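Aspartokinase (Clostridium acetobutylicum, PDB 3TVI) probably catalyses the ATP-dependent phosphorylation of L-aspartate to 4-phospho-L-aspartate, the first step towards threonine, methionine and lysine. Local coordinates at residues Asn32-Ala40 against Val160-Gly170; Val138-Cys146 against Ser175-Phe183. All coordinates share one frame; numbering follows the deposited sequence.

Contact 1. Residues Asn32-Ala40 against Val160-Gly170; sequences NRKYIIPSA and VLSCNKAVIPG
The Tyr35 ring carries Val160 CG1 on one face, 4.0 Å from its centroid in a CH-pi contact over the face, displaced toward the rim, and the CB of its own neighbour Lys34 on the other. At its edge lie Ala166 CB and, in plane, Ala166 O. The setting is the three-layer sandwich of the amino acid kinase fold, in which strands 33-38 and 166-167 run parallel as neighbours in the central sheet. Ile36 shows the pairing rule of parallel strands: its N gives a hydrogen bond to Ala166 O (3.1 Å), while its O receives one from Ile168 N (2.9 Å). Ala166 N bonds in turn to Lys34 O. Side chains alternate, so Tyr35 and Ala166 share the face towards helix 187-199, whereas Ile36 and Val167 meet Leu124 of helix 109-127 on the other. Beyond the bridges, Pro38 CD rests 3.3 Å from Ile168 O. At the opposite end Lys34 passes over the carbonyl of Asn164, and Lys34 NZ makes a weak hydrogen bond to Asn164 OD1. With CG anti to its carbonyl carbon (chi1 -53°), Tyr35 reaches the turn 160-163, where its OH donates to Cys163 O at 2.6 Å, meeting the C=O almost end-on.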
ATOM      1  N   ASN B  32     -32.851  20.884  29.930  1.00 62.16           N
ATOM      2  CA  ASN B  32     -32.759  20.752  28.480  1.00 62.01           C
ATOM      3  C   ASN B  32     -32.613  19.297  28.019  1.00 61.35           C
ATOM      4  O   ASN B  32     -32.678  19.008  26.817  1.00 60.62           O
ATOM      5  CB  ASN B  32     -31.601  21.585  27.940  1.00 62.47           C
ATOM      6  CG  ASN B  32     -31.833  23.079  28.077  1.00 65.38           C
ATOM      7  OD1 ASN B  32     -31.033  23.870  27.590  1.00 67.39           O
ATOM      8  ND2 ASN B  32     -32.920  23.476  28.740  1.00 66.29           N
ATOM      9  N   ARG B  33     -32.415  18.380  28.963  1.00 60.77           N
ATOM     10  CA  ARG B  33     -32.359  16.959  28.639  1.00 58.98           C
ATOM     11  C   ARG B  33     -33.774  16.435  28.460  1.00 59.12           C
ATOM     12  O   ARG B  33     -34.320  15.751  29.322  1.00 58.93           O
ATOM     13  CB  ARG B  33     -31.579  16.183  29.702  1.00 57.84           C
ATOM     14  CG  ARG B  33     -30.085  16.423  29.576  1.00 57.02           C
ATOM     15  CD  ARG B  33     -29.291  15.978  30.791  1.00 56.99           C
ATOM     16  NE  ARG B  33     -27.864  16.269  30.604  1.00 56.17           N
ATOM     17  CZ  ARG B  33     -27.024  16.679  31.556  1.00 56.53           C
ATOM     18  NH1 ARG B  33     -27.423  16.890  32.808  1.00 58.00           N
ATOM     19  NH2 ARG B  33     -25.764  16.913  31.246  1.00 56.52           N
ATOM     20  N   LYS B  34     -34.348  16.766  27.308  1.00 60.09           N
ATOM     21  CA  LYS B  34     -35.746  16.484  27.014  1.00 60.90           C
ATOM     22  C   LYS B  34     -35.994  15.032  26.565  1.00 59.64           C
ATOM     23  O   LYS B  34     -36.979  14.422  26.969  1.00 58.92           O
ATOM     24  CB  LYS B  34     -36.255  17.486  25.966  1.00 63.19           C
ATOM     25  CG  LYS B  34     -36.220  18.935  26.457  1.00 65.49           C
ATOM     26  CD  LYS B  34     -36.980  19.897  25.552  1.00 67.79           C
ATOM     27  CE  LYS B  34     -38.118  20.626  26.285  1.00 71.43           C
ATOM     28  NZ  LYS B  34     -37.729  21.448  27.478  1.00 73.61           N
ATOM     29  N   TYR B  35     -35.095  14.467  25.760  1.00 59.06           N
ATOM     30  CA  TYR B  35     -35.328  13.141  25.164  1.00 57.86           C
ATOM     31  C   TYR B  35     -34.312  12.074  25.582  1.00 56.36           C
ATOM     32  O   TYR B  35     -33.115  12.320  25.594  1.00 58.09           O
ATOM     33  CB  TYR B  35     -35.435  13.292  23.646  1.00 57.56           C
ATOM     34  CG  TYR B  35     -36.457  14.344  23.330  1.00 58.69           C
ATOM     35  CD1 TYR B  35     -37.776  14.177  23.720  1.00 59.96           C
ATOM     36  CD2 TYR B  35     -36.101  15.539  22.720  1.00 60.26           C
ATOM     37  CE1 TYR B  35     -38.725  15.154  23.479  1.00 62.09           C
ATOM     38  CE2 TYR B  35     -37.043  16.526  22.472  1.00 62.27           C
ATOM     39  CZ  TYR B  35     -38.352  16.325  22.860  1.00 63.21           C
ATOM     40  OH  TYR B  35     -39.296  17.284  22.632  1.00 66.02           O
ATOM     41  N   ILE B  36     -34.818  10.894  25.930  1.00 55.46           N
ATOM     42  CA  ILE B  36     -34.029   9.854  26.583  1.00 55.44           C
ATOM     43  C   ILE B  36     -34.126   8.524  25.840  1.00 55.05           C
ATOM     44  O   ILE B  36     -35.224   8.003  25.627  1.00 56.87           O
ATOM     45  CB  ILE B  36     -34.510   9.621  28.032  1.00 56.36           C
ATOM     46  CG1 ILE B  36     -34.353  10.896  28.868  1.00 57.87           C
ATOM     47  CG2 ILE B  36     -33.737   8.477  28.681  1.00 55.46           C
ATOM     48  CD1 ILE B  36     -35.444  11.924  28.652  1.00 59.42           C
ATOM     49  N   ILE B  37     -32.978   7.965  25.471  1.00 52.86           N
ATOM     50  CA  ILE B  37     -32.936   6.715  24.739  1.00 52.31           C
ATOM     51  C   ILE B  37     -32.148   5.683  25.543  1.00 52.61           C
ATOM     52  O   ILE B  37     -30.954   5.871  25.767  1.00 52.89           O
ATOM     53  CB  ILE B  37     -32.272   6.909  23.374  1.00 52.23           C
ATOM     54  CG1 ILE B  37     -33.130   7.812  22.487  1.00 53.03           C
ATOM     55  CG2 ILE B  37     -32.071   5.567  22.692  1.00 52.25           C
ATOM     56  CD1 ILE B  37     -33.228   9.253  22.946  1.00 53.56           C
ATOM     57  N   PRO B  38     -32.812   4.596  25.993  1.00 52.51           N
ATOM     58  CA  PRO B  38     -32.172   3.567  26.813  1.00 52.02           C
ATOM     59  C   PRO B  38     -31.730   2.322  26.068  1.00 51.27           C
ATOM     60  O   PRO B  38     -32.374   1.905  25.110  1.00 50.65           O
ATOM     61  CB  PRO B  38     -33.287   3.169  27.772  1.00 52.39           C
ATOM     62  CG  PRO B  38     -34.508   3.281  26.935  1.00 52.56           C
ATOM     63  CD  PRO B  38     -34.276   4.430  25.989  1.00 52.66           C
ATOM     64  N   SER B  39     -30.641   1.734  26.543  1.00 51.36           N
ATOM     65  CA  SER B  39     -30.238   0.392  26.165  1.00 52.39           C
ATOM     66  C   SER B  39     -30.899  -0.581  27.120  1.00 53.07           C
ATOM     67  O   SER B  39     -31.711  -0.174  27.948  1.00 53.94           O
ATOM     68  CB  SER B  39     -28.733   0.255  26.287  1.00 53.78           C
ATOM     69  OG  SER B  39     -28.115   1.422  25.783  1.00 56.77           O
ATOM     70  N   ALA B  40     -30.555  -1.862  27.004  1.00 52.70           N
ATOM     71  CA  ALA B  40     -31.067  -2.884  27.912  1.00 52.19           C
ATOM     72  C   ALA B  40     -30.045  -3.070  29.008  1.00 52.38           C
ATOM     73  O   ALA B  40     -28.880  -2.730  28.817  1.00 54.22           O
ATOM     74  CB  ALA B  40     -31.301  -4.190  27.180  1.00 51.71           C
ATOM     75  N   VAL B 160     -42.533  13.213  18.730  1.00 74.23           N
ATOM     76  CA  VAL B 160     -41.509  13.385  19.772  1.00 71.95           C
ATOM     77  C   VAL B 160     -41.242  14.835  20.169  1.00 72.52           C
ATOM     78  O   VAL B 160     -41.271  15.148  21.363  1.00 72.54           O
ATOM     79  CB  VAL B 160     -40.172  12.715  19.405  1.00 69.63           C
ATOM     80  CG1 VAL B 160     -39.219  12.783  20.588  1.00 68.24           C
ATOM     81  CG2 VAL B 160     -40.398  11.269  19.005  1.00 68.25           C
ATOM     82  N   LEU B 161     -40.985  15.721  19.205  1.00 72.17           N
ATOM     83  CA  LEU B 161     -40.698  17.118  19.563  1.00 73.31           C
ATOM     84  C   LEU B 161     -41.957  17.854  20.041  1.00 75.06           C
ATOM     85  O   LEU B 161     -41.870  18.951  20.589  1.00 77.33           O
ATOM     86  CB  LEU B 161     -39.969  17.869  18.444  1.00 74.21           C
ATOM     87  CG  LEU B 161     -40.712  18.782  17.473  1.00 77.59           C
ATOM     88  CD1 LEU B 161     -40.900  20.174  18.060  1.00 80.01           C
ATOM     89  CD2 LEU B 161     -39.939  18.875  16.164  1.00 78.98           C
ATOM     90  N   SER B 162     -43.120  17.234  19.859  1.00 75.70           N
ATOM     91  CA  SER B 162     -44.362  17.730  20.447  1.00 76.08           C
ATOM     92  C   SER B 162     -44.540  17.333  21.919  1.00 75.49           C
ATOM     93  O   SER B 162     -45.541  17.706  22.527  1.00 76.63           O
ATOM     94  CB  SER B 162     -45.556  17.220  19.649  1.00 76.18           C
ATOM     95  OG  SER B 162     -45.665  15.816  19.768  1.00 75.54           O
ATOM     96  N   CYS B 163     -43.604  16.562  22.475  1.00 73.60           N
ATOM     97  CA  CYS B 163     -43.587  16.282  23.914  1.00 73.03           C
ATOM     98  C   CYS B 163     -42.547  17.156  24.583  1.00 71.80           C
ATOM     99  O   CYS B 163     -41.506  17.446  23.993  1.00 71.15           O
ATOM    100  CB  CYS B 163     -43.242  14.821  24.201  1.00 73.36           C
ATOM    101  SG  CYS B 163     -44.498  13.612  23.727  1.00 76.41           S
ATOM    102  N   ASN B 164     -42.836  17.562  25.815  1.00 70.90           N
ATOM    103  CA  ASN B 164     -41.893  18.285  26.658  1.00 70.79           C
ATOM    104  C   ASN B 164     -40.714  17.369  27.018  1.00 68.39           C
ATOM    105  O   ASN B 164     -39.557  17.700  26.786  1.00 67.56           O
ATOM    106  CB  ASN B 164     -42.612  18.779  27.919  1.00 72.29           C
ATOM    107  CG  ASN B 164     -41.797  19.779  28.723  1.00 74.88           C
ATOM    108  OD1 ASN B 164     -40.605  19.987  28.471  1.00 76.93           O
ATOM    109  ND2 ASN B 164     -42.444  20.410  29.704  1.00 75.89           N
ATOM    110  N   LYS B 165     -41.033  16.204  27.564  1.00 67.12           N
ATOM    111  CA  LYS B 165     -40.038  15.219  27.965  1.00 65.03           C
ATOM    112  C   LYS B 165     -40.539  13.855  27.497  1.00 61.51           C
ATOM    113  O   LYS B 165     -41.686  13.499  27.770  1.00 62.16           O
ATOM    114  CB  LYS B 165     -39.860  15.246  29.493  1.00 66.89           C
ATOM    115  CG  LYS B 165     -38.626  14.515  30.008  1.00 68.19           C
ATOM    116  CD  LYS B 165     -38.672  14.232  31.508  1.00 70.30           C
ATOM    117  CE  LYS B 165     -38.172  15.402  32.347  1.00 73.01           C
ATOM    118  NZ  LYS B 165     -38.120  15.060  33.803  1.00 73.66           N
ATOM    119  N   ALA B 166     -39.698  13.102  26.794  1.00 57.65           N
ATOM    120  CA  ALA B 166     -40.128  11.834  26.221  1.00 56.19           C
ATOM    121  C   ALA B 166     -39.032  10.770  26.240  1.00 55.48           C
ATOM    122  O   ALA B 166     -37.890  11.049  25.866  1.00 55.34           O
ATOM    123  CB  ALA B 166     -40.615  12.057  24.800  1.00 55.07           C
ATOM    124  N   VAL B 167     -39.382   9.555  26.680  1.00 54.36           N
ATOM    125  CA  VAL B 167     -38.489   8.396  26.560  1.00 53.06           C
ATOM    126  C   VAL B 167     -38.816   7.685  25.265  1.00 53.32           C
ATOM    127  O   VAL B 167     -39.982   7.585  24.895  1.00 53.38           O
ATOM    128  CB  VAL B 167     -38.669   7.359  27.683  1.00 52.20           C
ATOM    129  CG1 VAL B 167     -37.804   6.136  27.413  1.00 50.52           C
ATOM    130  CG2 VAL B 167     -38.344   7.952  29.046  1.00 53.08           C
ATOM    131  N   ILE B 168     -37.780   7.196  24.588  1.00 53.91           N
ATOM    132  CA  ILE B 168     -37.921   6.503  23.308  1.00 54.55           C
ATOM    133  C   ILE B 168     -36.975   5.321  23.305  1.00 55.15           C
ATOM    134  O   ILE B 168     -35.759   5.521  23.259  1.00 54.74           O
ATOM    135  CB  ILE B 168     -37.526   7.396  22.115  1.00 54.29           C
ATOM    136  CG1 ILE B 168     -38.182   8.773  22.236  1.00 55.39           C
ATOM    137  CG2 ILE B 168     -37.905   6.712  20.815  1.00 53.35           C
ATOM    138  CD1 ILE B 168     -37.795   9.737  21.139  1.00 56.88           C
ATOM    139  N   PRO B 169     -37.519   4.088  23.335  1.00 56.05           N
ATOM    140  CA  PRO B 169     -36.665   2.915  23.486  1.00 55.89           C
ATOM    141  C   PRO B 169     -35.775   2.779  22.270  1.00 56.71           C
ATOM    142  O   PRO B 169     -36.030   3.416  21.248  1.00 58.57           O
ATOM    143  CB  PRO B 169     -37.659   1.764  23.600  1.00 56.00           C
ATOM    144  CG  PRO B 169     -38.826   2.215  22.800  1.00 56.67           C
ATOM    145  CD  PRO B 169     -38.876   3.719  22.904  1.00 56.64           C
ATOM    146  N   GLY B 170     -34.742   1.959  22.375  1.00 58.40           N
ATOM    147  CA  GLY B 170     -33.584   2.125  21.525  1.00 60.05           C
ATOM    148  C   GLY B 170     -33.576   1.379  20.216  1.00 61.75           C
ATOM    149  O   GLY B 170     -33.745   1.958  19.129  1.00 65.59           O
TER

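Contact 2. Residues Val138-Cys146 against Ser175-Phe183; sequences VIFFDKSGC and SFNGDVKTF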
ATOM      1  N   VAL B 138     -42.236   5.497  15.614  1.00 70.91           N
ATOM      2  CA  VAL B 138     -41.504   6.699  15.228  1.00 70.88           C
ATOM      3  C   VAL B 138     -40.274   6.448  14.317  1.00 69.26           C
ATOM      4  O   VAL B 138     -39.820   7.353  13.613  1.00 68.06           O
ATOM      5  CB  VAL B 138     -41.147   7.477  16.514  1.00 69.99           C
ATOM      6  CG1 VAL B 138     -39.995   6.808  17.249  1.00 68.41           C
ATOM      7  CG2 VAL B 138     -40.853   8.929  16.198  1.00 70.93           C
ATOM      8  N   ILE B 139     -39.764   5.218  14.315  1.00 68.33           N
ATOM      9  CA  ILE B 139     -38.645   4.817  13.469  1.00 67.69           C
ATOM     10  C   ILE B 139     -39.119   3.764  12.482  1.00 69.67           C
ATOM     11  O   ILE B 139     -39.754   2.786  12.883  1.00 70.86           O
ATOM     12  CB  ILE B 139     -37.527   4.212  14.328  1.00 66.52           C
ATOM     13  CG1 ILE B 139     -36.892   5.311  15.179  1.00 66.75           C
ATOM     14  CG2 ILE B 139     -36.487   3.521  13.461  1.00 65.03           C
ATOM     15  CD1 ILE B 139     -35.804   4.827  16.110  1.00 67.16           C
ATOM     16  N   PHE B 140     -38.811   3.954  11.198  1.00 72.22           N
ATOM     17  CA  PHE B 140     -39.292   3.050  10.143  1.00 74.38           C
ATOM     18  C   PHE B 140     -38.214   2.597   9.155  1.00 76.42           C
ATOM     19  O   PHE B 140     -37.305   3.357   8.817  1.00 78.02           O
ATOM     20  CB  PHE B 140     -40.432   3.708   9.374  1.00 74.69           C
ATOM     21  CG  PHE B 140     -41.689   3.838  10.171  1.00 75.70           C
ATOM     22  CD1 PHE B 140     -42.064   5.062  10.709  1.00 77.27           C
ATOM     23  CD2 PHE B 140     -42.490   2.732  10.400  1.00 75.99           C
ATOM     24  CE1 PHE B 140     -43.224   5.182  11.455  1.00 77.47           C
ATOM     25  CE2 PHE B 140     -43.650   2.843  11.142  1.00 76.65           C
ATOM     26  CZ  PHE B 140     -44.016   4.070  11.672  1.00 77.70           C
ATOM     27  N   PHE B 141     -38.343   1.349   8.699  1.00 77.35           N
ATOM     28  CA  PHE B 141     -37.485   0.779   7.665  1.00 78.63           C
ATOM     29  C   PHE B 141     -38.262   0.658   6.357  1.00 82.60           C
ATOM     30  O   PHE B 141     -39.460   0.937   6.319  1.00 83.73           O
ATOM     31  CB  PHE B 141     -36.968  -0.596   8.102  1.00 77.80           C
ATOM     32  CG  PHE B 141     -36.061  -0.550   9.306  1.00 76.01           C
ATOM     33  CD1 PHE B 141     -36.549  -0.823  10.574  1.00 74.48           C
ATOM     34  CD2 PHE B 141     -34.718  -0.230   9.169  1.00 74.76           C
ATOM     35  CE1 PHE B 141     -35.718  -0.779  11.677  1.00 72.81           C
ATOM     36  CE2 PHE B 141     -33.883  -0.181  10.269  1.00 73.36           C
ATOM     37  CZ  PHE B 141     -34.384  -0.457  11.527  1.00 72.27           C
ATOM     38  N   ASP B 142     -37.578   0.244   5.290  1.00 87.53           N
ATOM     39  CA  ASP B 142     -38.183   0.123   3.954  1.00 91.27           C
ATOM     40  C   ASP B 142     -38.127  -1.320   3.424  1.00 94.88           C
ATOM     41  O   ASP B 142     -37.797  -2.251   4.163  1.00 96.38           O
ATOM     42  CB  ASP B 142     -37.491   1.082   2.983  1.00 91.28           C
ATOM     43  CG  ASP B 142     -36.175   0.533   2.453  1.00 92.47           C
ATOM     44  OD1 ASP B 142     -35.407  -0.074   3.230  1.00 91.72           O
ATOM     45  OD2 ASP B 142     -35.910   0.705   1.246  1.00 96.75           O
ATOM     46  N   LYS B 143     -38.436  -1.493   2.140  1.00 98.28           N
ATOM     47  CA  LYS B 143     -38.603  -2.821   1.544  1.00101.59           C
ATOM     48  C   LYS B 143     -37.336  -3.676   1.621  1.00102.72           C
ATOM     49  O   LYS B 143     -37.404  -4.848   1.985  1.00101.27           O
ATOM     50  CB  LYS B 143     -39.058  -2.702   0.085  1.00104.63           C
ATOM     51  CG  LYS B 143     -40.224  -1.750  -0.139  1.00107.00           C
ATOM     52  CD  LYS B 143     -40.766  -1.853  -1.557  1.00112.01           C
ATOM     53  CE  LYS B 143     -41.701  -0.694  -1.886  1.00114.43           C
ATOM     54  NZ  LYS B 143     -42.270  -0.774  -3.263  1.00115.38           N
ATOM     55  N   SER B 144     -36.189  -3.091   1.279  1.00 75.89           N
ATOM     56  CA  SER B 144     -34.897  -3.791   1.361  1.00 80.10           C
ATOM     57  C   SER B 144     -34.587  -4.152   2.807  1.00 82.26           C
ATOM     58  O   SER B 144     -34.092  -5.245   3.094  1.00 81.45           O
ATOM     59  CB  SER B 144     -33.751  -2.916   0.835  1.00 80.91           C
ATOM     60  OG  SER B 144     -34.236  -1.786   0.135  1.00 86.97           O
ATOM     61  N   GLY B 145     -34.903  -3.215   3.701  1.00 82.46           N
ATOM     62  CA  GLY B 145     -34.551  -3.300   5.116  1.00 80.56           C
ATOM     63  C   GLY B 145     -33.735  -2.112   5.600  1.00 77.24           C
ATOM     64  O   GLY B 145     -33.146  -2.166   6.678  1.00 82.71           O
ATOM     65  N   CYS B 146     -33.700  -1.036   4.821  1.00 98.06           N
ATOM     66  CA  CYS B 146     -32.902   0.132   5.161  1.00 94.97           C
ATOM     67  C   CYS B 146     -33.736   1.175   5.883  1.00 90.37           C
ATOM     68  O   CYS B 146     -34.957   1.200   5.766  1.00 90.84           O
ATOM     69  CB  CYS B 146     -32.302   0.735   3.899  1.00 98.36           C
ATOM     70  SG  CYS B 146     -31.425  -0.483   2.900  1.00105.99           S
ATOM     71  N   SER B 175     -40.628  -2.544  10.499  1.00 83.99           N
ATOM     72  CA  SER B 175     -40.295  -2.933   9.127  1.00 85.84           C
ATOM     73  C   SER B 175     -41.331  -2.372   8.168  1.00 89.40           C
ATOM     74  O   SER B 175     -42.411  -1.949   8.592  1.00 91.08           O
ATOM     75  CB  SER B 175     -40.255  -4.458   8.987  1.00 87.57           C
ATOM     76  OG  SER B 175     -41.479  -5.047   9.397  1.00 88.09           O
ATOM     77  N   PHE B 176     -41.006  -2.384   6.875  1.00 92.75           N
ATOM     78  CA  PHE B 176     -41.940  -1.949   5.827  1.00 93.12           C
ATOM     79  C   PHE B 176     -43.324  -2.536   6.051  1.00 91.16           C
ATOM     80  O   PHE B 176     -44.319  -1.823   5.975  1.00 90.84           O
ATOM     81  CB  PHE B 176     -41.435  -2.362   4.446  1.00 96.34           C
ATOM     82  CG  PHE B 176     -42.291  -1.866   3.318  1.00101.72           C
ATOM     83  CD1 PHE B 176     -42.367  -0.506   3.036  1.00104.11           C
ATOM     84  CD2 PHE B 176     -43.020  -2.750   2.534  1.00104.80           C
ATOM     85  CE1 PHE B 176     -43.157  -0.036   1.997  1.00106.90           C
ATOM     86  CE2 PHE B 176     -43.810  -2.288   1.492  1.00108.35           C
ATOM     87  CZ  PHE B 176     -43.880  -0.928   1.223  1.00109.18           C
ATOM     88  N   ASN B 177     -43.367  -3.832   6.356  1.00 90.64           N
ATOM     89  CA  ASN B 177     -44.619  -4.543   6.646  1.00 92.07           C
ATOM     90  C   ASN B 177     -45.192  -4.325   8.066  1.00 90.76           C
ATOM     91  O   ASN B 177     -46.024  -5.112   8.527  1.00 91.98           O
ATOM     92  CB  ASN B 177     -44.444  -6.048   6.380  1.00 92.38           C
ATOM     93  CG  ASN B 177     -43.516  -6.720   7.379  1.00 92.24           C
ATOM     94  OD1 ASN B 177     -42.291  -6.577   7.307  1.00 94.10           O
ATOM     95  ND2 ASN B 177     -44.094  -7.471   8.306  1.00 90.33           N
ATOM     96  N   GLY B 178     -44.750  -3.273   8.754  1.00 88.51           N
ATOM     97  CA  GLY B 178     -45.307  -2.905  10.058  1.00 86.77           C
ATOM     98  C   GLY B 178     -44.854  -3.730  11.258  1.00 85.86           C
ATOM     99  O   GLY B 178     -45.169  -3.385  12.400  1.00 83.38           O
ATOM    100  N   ASP B 179     -44.120  -4.815  11.015  1.00 86.39           N
ATOM    101  CA  ASP B 179     -43.674  -5.700  12.092  1.00 85.09           C
ATOM    102  C   ASP B 179     -42.336  -5.220  12.645  1.00 81.52           C
ATOM    103  O   ASP B 179     -41.572  -4.557  11.941  1.00 80.85           O
ATOM    104  CB  ASP B 179     -43.571  -7.147  11.594  1.00 87.81           C
ATOM    105  CG  ASP B 179     -44.934  -7.748  11.237  1.00 92.99           C
ATOM    106  OD1 ASP B 179     -45.980  -7.233  11.696  1.00 95.31           O
ATOM    107  OD2 ASP B 179     -44.961  -8.750  10.490  1.00 95.99           O
ATOM    108  N   VAL B 180     -42.068  -5.554  13.908  1.00 77.05           N
ATOM    109  CA  VAL B 180     -40.869  -5.089  14.611  1.00 71.66           C
ATOM    110  C   VAL B 180     -39.585  -5.570  13.954  1.00 71.52           C
ATOM    111  O   VAL B 180     -39.349  -6.771  13.847  1.00 70.17           O
ATOM    112  CB  VAL B 180     -40.851  -5.556  16.073  1.00 69.04           C
ATOM    113  CG1 VAL B 180     -39.444  -5.492  16.652  1.00 67.59           C
ATOM    114  CG2 VAL B 180     -41.803  -4.713  16.894  1.00 68.48           C
ATOM    115  N   LYS B 181     -38.764  -4.611  13.529  1.00 71.77           N
ATOM    116  CA  LYS B 181     -37.443  -4.883  12.968  1.00 71.43           C
ATOM    117  C   LYS B 181     -36.378  -4.251  13.860  1.00 66.95           C
ATOM    118  O   LYS B 181     -36.520  -3.113  14.291  1.00 64.44           O
ATOM    119  CB  LYS B 181     -37.344  -4.312  11.552  1.00 74.82           C
ATOM    120  CG  LYS B 181     -36.439  -5.112  10.626  1.00 78.05           C
ATOM    121  CD  LYS B 181     -36.319  -4.471   9.248  1.00 80.12           C
ATOM    122  CE  LYS B 181     -35.685  -5.421   8.242  1.00 81.08           C
ATOM    123  NZ  LYS B 181     -34.440  -6.047   8.772  1.00 80.63           N
ATOM    124  N   THR B 182     -35.316  -4.994  14.136  1.00 65.39           N
ATOM    125  CA  THR B 182     -34.247  -4.510  14.994  1.00 63.76           C
ATOM    126  C   THR B 182     -33.101  -4.060  14.107  1.00 62.75           C
ATOM    127  O   THR B 182     -32.973  -4.546  12.983  1.00 64.72           O
ATOM    128  CB  THR B 182     -33.778  -5.614  15.969  1.00 64.49           C
ATOM    129  OG1 THR B 182     -33.500  -5.037  17.251  1.00 64.01           O
ATOM    130  CG2 THR B 182     -32.535  -6.354  15.445  1.00 63.57           C
ATOM    131  N   PHE B 183     -32.286  -3.126  14.598  1.00 60.43           N
ATOM    132  CA  PHE B 183     -31.060  -2.721  13.903  1.00 59.06           C
ATOM    133  C   PHE B 183     -30.061  -3.867  13.921  1.00 60.75           C
ATOM    134  O   PHE B 183     -30.005  -4.624  14.884  1.00 62.07           O
ATOM    135  CB  PHE B 183     -30.423  -1.507  14.572  1.00 56.68           C
ATOM    136  CG  PHE B 183     -31.160  -0.227  14.343  1.00 56.14           C
ATOM    137  CD1 PHE B 183     -30.983   0.492  13.173  1.00 56.63           C
ATOM    138  CD2 PHE B 183     -32.018   0.276  15.306  1.00 57.30           C
ATOM    139  CE1 PHE B 183     -31.660   1.682  12.954  1.00 57.10           C
ATOM    140  CE2 PHE B 183     -32.702   1.465  15.103  1.00 57.68           C
ATOM    141  CZ  PHE B 183     -32.523   2.170  13.922  1.00 57.95           C
TER
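Asp142 OD1 faces two backbone N-H groups, while the main chain of Asp142 packs against Phe176, with Asp142 C 3.6 Å from Phe176 CB. Gly145 N approaches OD1 from above the carboxylate plane at 3.2 Å, which makes this an Asx motif; Cys146 N also faces OD1 but lies too close for its geometry to be trusted. The other oxygen, OD2, accepts from Ser144 OG, and Asp142 N closes the loop on Cys146 O at 2.8 Å. These bonds probably help to fix the turn from which Lys143 extends over Phe176. Lys143 CG sits over the centre of the Phe176 ring, 3.8 Å from its centroid, and the extended lysine chain runs alongside the phenylalanine in the same direction. Phe176 belongs to the type I turn 175-178 of a beta hairpin whose arms are strands 172-174 and 180-182, and the loop 138-146 runs along the first arm through backbone bonds of Ile139 and Phe141 to Ser174. For Phe141, chi1 of -65° sets CG beside the backbone N, and the ring reaches the second arm, where Lys181 CD makes an off-centre CH-pi contact with it. The edge of Phe141 turns to the face of Phe183 in a T-shaped pair, planes at 68° and centroids 5.2 Å apart. Phe183 packs on Val190 and Ile194 of helix 187-199, and Ile139 CG2 lies 4.2 Å from Phe183 CZ.

Overall arrangement
Both contacts lie within the amino acid kinase region, and they show how bonding changes with place in the fold. Contact 1 is largely buried and belongs to the central sheet, joined by regular backbone bonding between neighbouring strands. Contact 2 is only partly buried: no hydrogen bond crosses it, rings and aliphatic chains do the joining, and its polar bonds run within a segment or to residues outside the pair, such as Ser174. Their centres are 20 Å apart, yet their edges meet, since Val138 packs on Val160 and Ile168, and Phe183 approaches Gly170 O. Helix 187-199 touches both, receiving Tyr35 and Ile168 from one and Ile139 and Phe183 from the other. Along the chain their segments alternate.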